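SsfX3 (PDB 3SKV) probably transfers a salicylyl group onto a tetracycline intermediate during biosynthesis of a tetracycline antibiotic in Streptomyces. Local coordinates at residues 76-88 against 158-170. The protein carries 1 engineered substitution. Numbering follows the deposited sequence.
Sequences VGRLAQTSGVRLH and WLPTLLQFRLAEV. Engineered in segment 76-88: His88 (natural residue Cys).
With CG set between its own backbone N and carbonyl carbon (chi1 55°) and the chain bent at chi2 (-102°), Arg86 runs alongside Trp158 and lays its CD over one face of the indole, 3.5 Å from the centroid of the six-membered ring. This is a CH-pi contact; the guanidinium, tilted 35° to the ring, adds at most a weak cation-pi attraction. Arg86 NH1 reaches Gly84 O at 2.7 Å in the guanidinium plane, while NH2 forms a salt bridge with Asp219, and Glu156 takes the indole NH. An alanine in place of Trp158 would remove the flat surface beneath Arg86 CD, and the arginine's aliphatic part is likely to become freer to shift.

Next to this antiparallel, non-hydrogen-bonded pair, the chain on the Arg86 side comes in through a turn that is bonded to the loop after Trp158. In the type II turn from Thr82 to Val85, Thr82 OG1 donates to a lone pair of Pro160 O at 2.8 Å, and Thr82 N donates to Leu163 O at 3.0 Å. The exit of the turn is fixed by Leu159 N, bonded to Val85 O at 3.0 Å, and a water also joins Val85 O to Leu159 O. Farther along, Leu87 CD2 meets Leu167 CD2 at 3.9 Å, across the interior between two antiparallel sheets, the packing expected of the jelly-roll sandwich in the N-terminal domain.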
# COMPACT_ATOMS: atom_id res chain seq x y z
N VAL A 76 -1.42 -16.57 0.11
CA VAL A 76 -1.35 -16.10 -1.29
C VAL A 76 -2.35 -15.00 -1.69
O VAL A 76 -1.97 -14.04 -2.36
CB VAL A 76 -1.24 -17.29 -2.29
CG1 VAL A 76 -1.83 -16.97 -3.66
CG2 VAL A 76 0.20 -17.75 -2.41
N GLY A 77 -3.59 -15.14 -1.22
CA GLY A 77 -4.69 -14.22 -1.44
C GLY A 77 -4.37 -12.78 -1.13
O GLY A 77 -4.83 -11.87 -1.84
N ARG A 78 -3.53 -12.57 -0.07
CA ARG A 78 -3.06 -11.25 0.39
C ARG A 78 -2.38 -10.45 -0.73
O ARG A 78 -2.52 -9.23 -0.77
CB ARG A 78 -2.10 -11.39 1.60
CG ARG A 78 -2.75 -12.02 2.84
CD ARG A 78 -1.71 -12.58 3.80
NE ARG A 78 -1.21 -11.59 4.76
CZ ARG A 78 -1.12 -11.78 6.07
NH1 ARG A 78 -1.49 -12.94 6.60
NH2 ARG A 78 -0.66 -10.82 6.86
N LEU A 79 -1.67 -11.15 -1.66
CA LEU A 79 -0.98 -10.54 -2.80
C LEU A 79 -1.95 -9.88 -3.81
O LEU A 79 -1.54 -8.94 -4.51
CB LEU A 79 -0.12 -11.59 -3.52
CG LEU A 79 1.29 -11.95 -2.99
CD1 LEU A 79 1.78 -11.05 -1.86
CD2 LEU A 79 1.44 -13.43 -2.74
N ALA A 80 -3.21 -10.40 -3.90
CA ALA A 80 -4.26 -9.90 -4.80
C ALA A 80 -5.18 -8.86 -4.15
O ALA A 80 -6.09 -8.36 -4.81
CB ALA A 80 -5.07 -11.05 -5.39
N GLN A 81 -4.92 -8.50 -2.91
CA GLN A 81 -5.71 -7.45 -2.25
C GLN A 81 -5.24 -6.13 -2.82
O GLN A 81 -4.04 -5.86 -2.88
CB GLN A 81 -5.59 -7.51 -0.74
CG GLN A 81 -6.43 -8.65 -0.15
CD GLN A 81 -6.19 -8.85 1.32
OE1 GLN A 81 -5.62 -7.99 2.02
NE2 GLN A 81 -6.62 -10.00 1.82
N THR A 82 -6.20 -5.36 -3.35
CA THR A 82 -5.99 -4.14 -4.14
C THR A 82 -5.61 -2.85 -3.37
O THR A 82 -5.88 -1.74 -3.85
CB THR A 82 -7.07 -4.01 -5.18
OG1 THR A 82 -8.32 -4.00 -4.50
CG2 THR A 82 -7.04 -5.15 -6.18
N SER A 83 -4.91 -3.02 -2.25
CA SER A 83 -4.43 -1.95 -1.39
C SER A 83 -3.36 -1.07 -2.09
O SER A 83 -2.31 -1.57 -2.51
CB SER A 83 -3.87 -2.55 -0.10
OG SER A 83 -3.94 -1.58 0.92
N GLY A 84 -3.69 0.21 -2.25
CA GLY A 84 -2.84 1.19 -2.93
C GLY A 84 -2.91 1.07 -4.44
O GLY A 84 -2.16 1.74 -5.15
N VAL A 85 -3.81 0.21 -4.95
CA VAL A 85 -3.96 0.02 -6.40
C VAL A 85 -4.98 1.03 -6.93
O VAL A 85 -6.05 1.23 -6.34
CB VAL A 85 -4.32 -1.45 -6.80
CG1 VAL A 85 -4.53 -1.58 -8.33
CG2 VAL A 85 -3.27 -2.44 -6.31
N ARG A 86 -4.64 1.67 -8.05
CA ARG A 86 -5.57 2.57 -8.70
C ARG A 86 -5.65 2.44 -10.19
O ARG A 86 -4.69 2.00 -10.82
CB ARG A 86 -5.54 4.02 -8.17
CG ARG A 86 -4.23 4.66 -8.22
CD ARG A 86 -3.52 4.72 -6.89
NE ARG A 86 -2.27 5.40 -7.19
CZ ARG A 86 -1.09 4.82 -7.20
NH1 ARG A 86 -0.93 3.60 -6.72
NH2 ARG A 86 -0.03 5.50 -7.61
N LEU A 87 -6.83 2.67 -10.75
CA LEU A 87 -7.07 2.63 -12.18
C LEU A 87 -7.17 4.09 -12.68
O LEU A 87 -7.98 4.86 -12.18
CB LEU A 87 -8.34 1.80 -12.50
CG LEU A 87 -8.80 1.82 -13.98
CD1 LEU A 87 -7.75 1.16 -14.90
CD2 LEU A 87 -10.15 1.14 -14.16
N HIS A 88 -6.30 4.47 -13.63
CA HIS A 88 -6.28 5.82 -14.18
C HIS A 88 -6.74 5.79 -15.63
O HIS A 88 -6.39 4.87 -16.38
CB HIS A 88 -4.86 6.41 -14.17
CG HIS A 88 -4.32 6.80 -12.83
ND1 HIS A 88 -3.41 7.81 -12.72
CD2 HIS A 88 -4.53 6.25 -11.61
CE1 HIS A 88 -3.11 7.89 -11.43
NE2 HIS A 88 -3.74 6.96 -10.73
N TRP A 158 -9.53 4.43 -6.93
CA TRP A 158 -8.71 3.85 -5.87
C TRP A 158 -9.45 2.65 -5.36
O TRP A 158 -10.48 2.76 -4.68
CB TRP A 158 -8.48 4.85 -4.75
CG TRP A 158 -7.48 5.88 -5.11
CD1 TRP A 158 -7.63 6.91 -5.98
CD2 TRP A 158 -6.19 6.04 -4.51
NE1 TRP A 158 -6.48 7.69 -6.00
CE2 TRP A 158 -5.58 7.17 -5.11
CE3 TRP A 158 -5.46 5.30 -3.56
CZ2 TRP A 158 -4.30 7.59 -4.78
CZ3 TRP A 158 -4.17 5.68 -3.28
CH2 TRP A 158 -3.61 6.83 -3.86
N LEU A 159 -8.94 1.50 -5.71
CA LEU A 159 -9.51 0.19 -5.41
C LEU A 159 -9.53 -0.12 -3.91
O LEU A 159 -8.71 0.43 -3.18
CB LEU A 159 -8.75 -0.89 -6.23
CG LEU A 159 -8.66 -0.69 -7.79
CD1 LEU A 159 -8.30 -2.01 -8.48
CD2 LEU A 159 -10.00 -0.19 -8.38
N PRO A 160 -10.49 -0.96 -3.43
CA PRO A 160 -10.56 -1.28 -2.00
C PRO A 160 -9.29 -1.87 -1.41
O PRO A 160 -8.56 -2.61 -2.06
CB PRO A 160 -11.76 -2.24 -1.91
CG PRO A 160 -11.86 -2.82 -3.28
CD PRO A 160 -11.56 -1.68 -4.17
N THR A 161 -9.04 -1.54 -0.14
CA THR A 161 -7.85 -1.86 0.62
C THR A 161 -7.70 -3.25 1.23
O THR A 161 -6.57 -3.75 1.31
CB THR A 161 -7.50 -0.74 1.61
OG1 THR A 161 -8.68 -0.39 2.35
CG2 THR A 161 -6.95 0.51 0.92
N LEU A 162 -8.78 -3.88 1.70
CA LEU A 162 -8.66 -5.20 2.35
C LEU A 162 -9.39 -6.32 1.57
O LEU A 162 -9.80 -7.34 2.16
CB LEU A 162 -9.18 -5.08 3.80
CG LEU A 162 -8.51 -3.98 4.65
CD1 LEU A 162 -9.45 -3.45 5.74
CD2 LEU A 162 -7.15 -4.43 5.16
N LEU A 163 -9.53 -6.13 0.25
CA LEU A 163 -10.28 -7.00 -0.63
C LEU A 163 -9.56 -7.30 -1.91
O LEU A 163 -8.79 -6.48 -2.41
CB LEU A 163 -11.53 -6.20 -1.03
CG LEU A 163 -12.91 -6.41 -0.38
CD1 LEU A 163 -12.85 -6.50 1.13
CD2 LEU A 163 -13.82 -5.28 -0.75
N GLN A 164 -9.92 -8.42 -2.53
CA GLN A 164 -9.47 -8.75 -3.88
C GLN A 164 -10.55 -8.14 -4.80
O GLN A 164 -11.74 -8.34 -4.57
CB GLN A 164 -9.38 -10.26 -4.09
CG GLN A 164 -8.27 -10.91 -3.29
CD GLN A 164 -8.24 -12.41 -3.48
OE1 GLN A 164 -8.54 -12.96 -4.56
NE2 GLN A 164 -7.80 -13.11 -2.46
N PHE A 165 -10.15 -7.33 -5.75
CA PHE A 165 -11.09 -6.65 -6.65
C PHE A 165 -10.79 -7.02 -8.10
O PHE A 165 -9.65 -6.86 -8.53
CB PHE A 165 -10.96 -5.13 -6.46
CG PHE A 165 -11.95 -4.29 -7.24
CD1 PHE A 165 -13.18 -3.92 -6.68
CD2 PHE A 165 -11.63 -3.79 -8.50
CE1 PHE A 165 -14.07 -3.12 -7.38
CE2 PHE A 165 -12.53 -3.00 -9.21
CZ PHE A 165 -13.73 -2.65 -8.64
N ARG A 166 -11.78 -7.54 -8.84
CA ARG A 166 -11.63 -7.95 -10.25
C ARG A 166 -12.56 -7.10 -11.10
O ARG A 166 -13.61 -6.70 -10.61
CB ARG A 166 -11.93 -9.46 -10.45
CG ARG A 166 -11.35 -10.33 -9.35
CD ARG A 166 -11.13 -11.78 -9.70
NE ARG A 166 -10.74 -12.53 -8.50
CZ ARG A 166 -11.54 -13.34 -7.81
NH1 ARG A 166 -12.80 -13.51 -8.18
NH2 ARG A 166 -11.08 -13.98 -6.74
N LEU A 167 -12.20 -6.82 -12.36
CA LEU A 167 -13.05 -6.03 -13.27
C LEU A 167 -13.33 -6.86 -14.49
O LEU A 167 -12.45 -7.57 -14.99
CB LEU A 167 -12.39 -4.76 -13.84
CG LEU A 167 -11.69 -3.73 -13.00
CD1 LEU A 167 -10.27 -4.22 -12.57
CD2 LEU A 167 -11.56 -2.43 -13.82
N ALA A 168 -14.47 -6.60 -15.11
CA ALA A 168 -14.83 -7.25 -16.37
C ALA A 168 -15.08 -6.20 -17.47
O ALA A 168 -14.88 -6.49 -18.65
CB ALA A 168 -16.06 -8.12 -16.17
N GLU A 169 -15.48 -4.97 -17.09
CA GLU A 169 -15.82 -3.92 -18.05
C GLU A 169 -15.85 -2.54 -17.42
O GLU A 169 -16.16 -2.39 -16.24
CB GLU A 169 -17.23 -4.21 -18.60
CG GLU A 169 -17.63 -3.50 -19.89
CD GLU A 169 -19.10 -3.57 -20.24
OE1 GLU A 169 -19.89 -4.17 -19.46
OE2 GLU A 169 -19.48 -3.00 -21.29
N VAL A 170 -15.55 -1.53 -18.24
CA VAL A 170 -15.66 -0.12 -17.91
C VAL A 170 -16.62 0.45 -18.96
O VAL A 170 -16.50 0.14 -20.15
CB VAL A 170 -14.32 0.64 -17.84
CG1 VAL A 170 -14.54 2.13 -17.57
CG2 VAL A 170 -13.42 0.04 -16.75
O HOH W 1 -7.61 -8.61 -7.15
O HOH W 2 -6.30 1.75 -3.34